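Local coordinates for cell division control protein 45 cdc45 putative (Entamoeba histolytica, PDB 6CC2) that probably acts in eukaryotic DNA replication as the Cdc45 component of the replicative helicase, with a DHH-phosphoesterase-like fold and a suspected regulatory conformational switch, at residues I2-F8 against L124-Y130; G183-L187 against A225-F229. All blocks are in the same frame, centred on the assembly; numbering follows the deposited sequence.

The two contacts illustrate how one fold joins its elements by different chemistry according to place. Contact 1, at the margin of a parallel sheet, is led by backbone hydrogen bonds, with apolar side chains on both faces, and runs from largely buried strand residues out to an exposed loop. Contact 2 is made almost wholly of long side chains, bridging helices 182-192 and 219-233, whose local axes stay 13.0 Å apart; it buries 209 Å² against 532 Å² in contact 1. Both are only partly buried, and their centres lie about 15 Å apart. Helix 182-192 serves both, since Val185 CG1 packs on Ile125 CG2 at 3.6 Å while Arg184 and Leu187 reach toward helix 219-233.

Contact 1: I2-F8 against L124-Y130; sequences IINGTSF and LITSNEY. With EDO (1,2-ethanediol), chain I.
Ile2 and Ile3 pair with Leu124 and Ile125 as parallel beta bridges, setting strand 2-3 on the margin of the six-stranded parallel sheet, beyond strand 122-125. The tight part is here. Ile3 N donates to Leu124 O (2.7 Å) from above the carbonyl plane, and Thr126 N returns a bond to Ile3 O (2.8 Å) at a C=O...N angle of 179°. On one face of the sheet CD1 of Ile2 meets CD1 of Leu124 at 3.7 Å, the two side chains crossing obliquely beside Phe112. On the other, Phe8 comes back from its helix start with CG anti to its carbonyl carbon (chi1 -70°), which sets Gly5 CA over the centre of one ring face and brings CE1 to 3.9 Å from Ile125 CG2.

Past the strands the pairing loosens into loops. Gly5 N still holds Asn128 O (2.7 Å), but Glu129 and Tyr130 are exposed and poorly ordered, and residues 131-170, which follow, are not modelled. A 1,2-ethanediol, probably from the crystallisation liquor, bonds weakly to Tyr130 O. Between these two regimes the Phe8 ring turns its edge to the backbone, bringing CZ to 3.3 Å from Thr126 O, near the ring plane.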
loop_
_atom_site.group_PDB
_atom_site.type_symbol
_atom_site.label_atom_id
_atom_site.label_comp_id
_atom_site.label_asym_id
_atom_site.label_seq_id
_atom_site.Cartn_x
_atom_site.Cartn_y
_atom_site.Cartn_z
ATOM N N ILE A 2 -5.068 -1.489 25.949
ATOM C CA ILE A 2 -4.578 -2.534 25.046
ATOM C C ILE A 2 -5.418 -3.791 25.252
ATOM O O ILE A 2 -5.580 -4.263 26.388
ATOM C CB ILE A 2 -3.093 -2.829 25.296
ATOM C CG1 ILE A 2 -2.238 -1.589 25.016
ATOM C CG2 ILE A 2 -2.633 -4.007 24.445
ATOM C CD1 ILE A 2 -2.259 -1.133 23.596
ATOM N N ILE A 3 -5.965 -4.321 24.159
ATOM C CA ILE A 3 -6.714 -5.580 24.163
ATOM C C ILE A 3 -5.831 -6.630 23.502
ATOM O O ILE A 3 -5.355 -6.425 22.381
ATOM C CB ILE A 3 -8.051 -5.451 23.408
ATOM C CG1 ILE A 3 -8.873 -4.278 23.939
ATOM C CG2 ILE A 3 -8.852 -6.740 23.507
ATOM C CD1 ILE A 3 -9.093 -4.289 25.436
ATOM N N ASN A 4 -5.613 -7.737 24.185
ATOM C CA ASN A 4 -4.794 -8.824 23.677
ATOM C C ASN A 4 -5.642 -10.095 23.596
ATOM O O ASN A 4 -6.848 -10.075 23.827
ATOM C CB ASN A 4 -3.551 -9.012 24.558
ATOM C CG ASN A 4 -3.871 -9.654 25.890
ATOM O OD1 ASN A 4 -4.385 -9.005 26.801
ATOM N ND2 ASN A 4 -3.558 -10.935 26.016
ATOM N N GLY A 5 -4.990 -11.212 23.273
ATOM C CA GLY A 5 -5.713 -12.443 23.006
ATOM C C GLY A 5 -6.534 -12.943 24.173
ATOM O O GLY A 5 -7.556 -13.604 23.976
ATOM N N THR A 6 -6.091 -12.668 25.400
ATOM C CA THR A 6 -6.843 -13.118 26.556
ATOM C C THR A 6 -8.220 -12.469 26.652
ATOM O O THR A 6 -9.045 -12.938 27.446
ATOM C CB THR A 6 -6.047 -12.839 27.834
ATOM O OG1 THR A 6 -6.635 -13.553 28.925
ATOM C CG2 THR A 6 -6.044 -11.354 28.151
ATOM N N SER A 7 -8.491 -11.425 25.871
ATOM C CA SER A 7 -9.760 -10.714 25.915
ATOM C C SER A 7 -10.602 -10.906 24.662
ATOM O O SER A 7 -11.698 -10.347 24.583
ATOM C CB SER A 7 -9.515 -9.207 26.125
ATOM O OG SER A 7 -8.774 -8.980 27.314
ATOM N N PHE A 8 -10.125 -11.673 23.679
ATOM C CA PHE A 8 -10.864 -11.792 22.426
ATOM C C PHE A 8 -12.219 -12.459 22.645
ATOM O O PHE A 8 -13.212 -12.095 22.003
ATOM C CB PHE A 8 -10.058 -12.588 21.396
ATOM C CG PHE A 8 -8.837 -11.879 20.865
ATOM C CD1 PHE A 8 -8.597 -10.549 21.142
ATOM C CD2 PHE A 8 -7.934 -12.567 20.073
ATOM C CE1 PHE A 8 -7.469 -9.908 20.632
ATOM C CE2 PHE A 8 -6.801 -11.941 19.565
ATOM C CZ PHE A 8 -6.574 -10.611 19.854
ATOM N N LEU A 124 -7.534 -0.882 21.883
ATOM C CA LEU A 124 -6.436 -1.073 20.942
ATOM C C LEU A 124 -6.106 -2.559 20.850
ATOM O O LEU A 124 -5.531 -3.133 21.776
ATOM C CB LEU A 124 -5.213 -0.275 21.394
ATOM C CG LEU A 124 -5.327 1.227 21.475
ATOM C CD1 LEU A 124 -4.244 1.803 22.374
ATOM C CD2 LEU A 124 -5.230 1.831 20.070
ATOM N N ILE A 125 -6.457 -3.180 19.748
ATOM C CA ILE A 125 -6.344 -4.630 19.613
ATOM C C ILE A 125 -4.954 -5.000 19.122
ATOM O O ILE A 125 -4.469 -4.472 18.109
ATOM C CB ILE A 125 -7.427 -5.192 18.678
ATOM C CG1 ILE A 125 -8.805 -4.889 19.242
ATOM C CG2 ILE A 125 -7.246 -6.694 18.495
ATOM C CD1 ILE A 125 -9.935 -5.260 18.296
ATOM N N THR A 126 -4.305 -5.908 19.855
ATOM C CA THR A 126 -3.040 -6.495 19.445
ATOM C C THR A 126 -3.171 -8.008 19.539
ATOM O O THR A 126 -4.050 -8.527 20.239
ATOM C CB THR A 126 -1.873 -6.041 20.334
ATOM O OG1 THR A 126 -1.974 -6.706 21.594
ATOM C CG2 THR A 126 -1.906 -4.538 20.553
ATOM N N SER A 127 -2.281 -8.710 18.847
ATOM C CA SER A 127 -2.357 -10.166 18.770
ATOM C C SER A 127 -1.652 -10.884 19.910
ATOM O O SER A 127 -1.781 -12.113 20.019
ATOM C CB SER A 127 -1.763 -10.642 17.450
ATOM O OG SER A 127 -0.359 -10.459 17.458
ATOM N N ASN A 128 -0.922 -10.168 20.763
ATOM C CA ASN A 128 -0.174 -10.826 21.826
ATOM C C ASN A 128 -1.096 -11.663 22.708
ATOM O O ASN A 128 -2.316 -11.475 22.739
ATOM C CB ASN A 128 0.542 -9.796 22.700
ATOM C CG ASN A 128 1.089 -8.631 21.907
ATOM O OD1 ASN A 128 1.884 -8.807 20.983
ATOM N ND2 ASN A 128 0.649 -7.427 22.255
ATOM N N GLU A 129 -0.490 -12.601 23.439
ATOM C CA GLU A 129 -1.200 -13.390 24.436
ATOM C C GLU A 129 -0.802 -13.051 25.865
ATOM O O GLU A 129 -1.457 -13.525 26.801
ATOM C CB GLU A 129 -0.963 -14.891 24.202
ATOM C CG GLU A 129 -1.665 -15.466 22.980
ATOM C CD GLU A 129 -3.174 -15.530 23.139
ATOM O OE1 GLU A 129 -3.658 -15.591 24.292
ATOM O OE2 GLU A 129 -3.875 -15.515 22.106
ATOM N N TYR A 130 0.249 -12.259 26.063
ATOM C CA TYR A 130 0.714 -11.944 27.409
ATOM C C TYR A 130 -0.300 -11.088 28.164
ATOM O O TYR A 130 -1.025 -10.293 27.566
ATOM C CB TYR A 130 2.077 -11.239 27.361
ATOM C CG TYR A 130 2.143 -10.029 26.453
ATOM C CD1 TYR A 130 1.360 -8.906 26.693
ATOM C CD2 TYR A 130 3.009 -10.001 25.369
ATOM C CE1 TYR A 130 1.420 -7.801 25.866
ATOM C CE2 TYR A 130 3.077 -8.895 24.543
ATOM C CZ TYR A 130 2.283 -7.798 24.798
ATOM O OH TYR A 130 2.345 -6.695 23.977
HETATM C C1 EDO I . -0.119 -6.755 28.835
HETATM O O1 EDO I . 0.396 -7.987 29.352
HETATM C C2 EDO I . 1.029 -5.797 28.536
HETATM O O2 EDO I . 0.531 -4.667 27.815
#

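Contact 2: G183-L187 against A225-F229; sequences GRVAL and AIQYF
Arg184 lays its guanidinium flat on the ring of Tyr228, a stacked cation-pi pair that spans two helices too far apart for their backbones to meet. The planes differ by only 10°, and Arg184 CZ stands 3.8 Å from the ring centroid, 29° off the normal. The two groups are thus parallel but displaced: NH2 of Arg184 approaches CG of Tyr228 to 3.1 Å, over the part of the ring nearest CB, while NE stands above and just outside the CD2-CE2 edge. NH2 alone lies over the ring, with CZ just beyond its rim, so the positive charge probably meets the pi cloud mainly through NH2. NH1 extends past the ring to the backbone of helix 219-233, 4.0 Å from Ala225 CA, which lies at the guanidinium's edge.

Beside this polar pair runs an apolar one. Leu187, one helical turn after Gly183, sends CD2 to within 4.2 Å of CE1 of Phe229, their side chains crossing at a slant. The Phe229 ring has its own backing, for Ala225 O sits over the centre of one face.

Arg184 leaves its helix with CG opposite the backbone N (chi1 170°), which sends the chain outward, and a bend at chi2 then turns its end toward Tyr228. Farther out, Glu180 forms a long, weak ion pair with Arg184 NE, and Ser181 OG bonds Arg184 N near the start of helix 182-192.

The short helical segments run in roughly the same direction. Helix 199-213 packs against side chains of both, touching Leu187 through Met200 and Tyr201, Ala225 through Val208 and Phe229 through Ala205, while Ala186 packs on helix 33-48 through Cys38, Ile41 and Leu42.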
loop_
_atom_site.group_PDB
_atom_site.type_symbol
_atom_site.label_atom_id
_atom_site.label_comp_id
_atom_site.label_asym_id
_atom_site.label_seq_id
_atom_site.Cartn_x
_atom_site.Cartn_y
_atom_site.Cartn_z
ATOM N N GLY A 183 -4.364 -7.308 8.912
ATOM C CA GLY A 183 -4.930 -8.600 8.549
ATOM C C GLY A 183 -4.438 -9.729 9.423
ATOM O O GLY A 183 -5.193 -10.659 9.735
ATOM N N ARG A 184 -3.177 -9.663 9.848
ATOM C CA ARG A 184 -2.634 -10.678 10.735
ATOM C C ARG A 184 -3.340 -10.663 12.090
ATOM O O ARG A 184 -3.578 -11.719 12.689
ATOM C CB ARG A 184 -1.128 -10.450 10.903
ATOM C CG ARG A 184 -0.490 -11.256 11.963
ATOM C CD ARG A 184 -0.446 -12.747 11.619
ATOM N NE ARG A 184 0.437 -13.459 12.541
ATOM C CZ ARG A 184 1.734 -13.669 12.325
ATOM N NH1 ARG A 184 2.308 -13.248 11.206
ATOM N NH2 ARG A 184 2.454 -14.315 13.224
ATOM N N VAL A 185 -3.690 -9.471 12.586
ATOM C CA VAL A 185 -4.417 -9.379 13.846
ATOM C C VAL A 185 -5.797 -10.012 13.709
ATOM O O VAL A 185 -6.263 -10.716 14.613
ATOM C CB VAL A 185 -4.515 -7.916 14.310
ATOM C CG1 VAL A 185 -5.426 -7.815 15.551
ATOM C CG2 VAL A 185 -3.149 -7.358 14.628
ATOM N N ALA A 186 -6.483 -9.756 12.589
ATOM C CA ALA A 186 -7.794 -10.373 12.383
ATOM C C ALA A 186 -7.671 -11.893 12.353
ATOM O O ALA A 186 -8.497 -12.609 12.957
ATOM C CB ALA A 186 -8.434 -9.858 11.100
ATOM N N LEU A 187 -6.640 -12.402 11.681
ATOM C CA LEU A 187 -6.354 -13.836 11.677
ATOM C C LEU A 187 -6.095 -14.344 13.084
ATOM O O LEU A 187 -6.550 -15.438 13.457
ATOM C CB LEU A 187 -5.149 -14.138 10.784
ATOM C CG LEU A 187 -4.664 -15.587 10.781
ATOM C CD1 LEU A 187 -5.704 -16.544 10.172
ATOM C CD2 LEU A 187 -3.330 -15.666 10.003
ATOM N N ALA A 225 6.789 -13.669 8.767
ATOM C CA ALA A 225 5.338 -13.821 8.641
ATOM C C ALA A 225 4.991 -15.058 7.826
ATOM O O ALA A 225 4.121 -15.854 8.205
ATOM C CB ALA A 225 4.736 -12.573 7.999
ATOM N N ILE A 226 5.670 -15.248 6.695
ATOM C CA ILE A 226 5.436 -16.433 5.883
ATOM C C ILE A 226 5.693 -17.694 6.702
ATOM O O ILE A 226 4.938 -18.671 6.625
ATOM C CB ILE A 226 6.309 -16.386 4.615
ATOM C CG1 ILE A 226 5.972 -15.139 3.807
ATOM C CG2 ILE A 226 6.134 -17.644 3.794
ATOM C CD1 ILE A 226 4.472 -15.008 3.455
ATOM N N GLN A 227 6.772 -17.704 7.494
ATOM C CA GLN A 227 7.077 -18.880 8.302
ATOM C C GLN A 227 5.930 -19.195 9.264
ATOM O O GLN A 227 5.682 -20.367 9.570
ATOM C CB GLN A 227 8.376 -18.682 9.079
ATOM C CG GLN A 227 8.845 -19.916 9.821
ATOM C CD GLN A 227 9.252 -21.035 8.884
ATOM O OE1 GLN A 227 9.972 -20.810 7.909
ATOM N NE2 GLN A 227 8.779 -22.243 9.162
ATOM N N TYR A 228 5.247 -18.170 9.768
ATOM C CA TYR A 228 4.079 -18.403 10.623
ATOM C C TYR A 228 2.989 -19.137 9.856
ATOM O O TYR A 228 2.378 -20.089 10.384
ATOM C CB TYR A 228 3.547 -17.082 11.165
ATOM C CG TYR A 228 2.402 -17.228 12.149
ATOM C CD1 TYR A 228 2.644 -17.671 13.441
ATOM C CD2 TYR A 228 1.108 -16.901 11.800
ATOM C CE1 TYR A 228 1.621 -17.815 14.356
ATOM C CE2 TYR A 228 0.074 -17.018 12.727
ATOM C CZ TYR A 228 0.344 -17.479 13.988
ATOM O OH TYR A 228 -0.672 -17.619 14.919
ATOM N N PHE A 229 2.751 -18.728 8.602
ATOM C CA PHE A 229 1.754 -19.411 7.783
ATOM C C PHE A 229 2.195 -20.837 7.479
ATOM O O PHE A 229 1.383 -21.764 7.498
ATOM C CB PHE A 229 1.522 -18.666 6.476
ATOM C CG PHE A 229 1.211 -17.200 6.631
ATOM C CD1 PHE A 229 0.516 -16.728 7.724
ATOM C CD2 PHE A 229 1.601 -16.312 5.660
ATOM C CE1 PHE A 229 0.251 -15.369 7.856
ATOM C CE2 PHE A 229 1.328 -14.941 5.770
ATOM C CZ PHE A 229 0.654 -14.486 6.866
#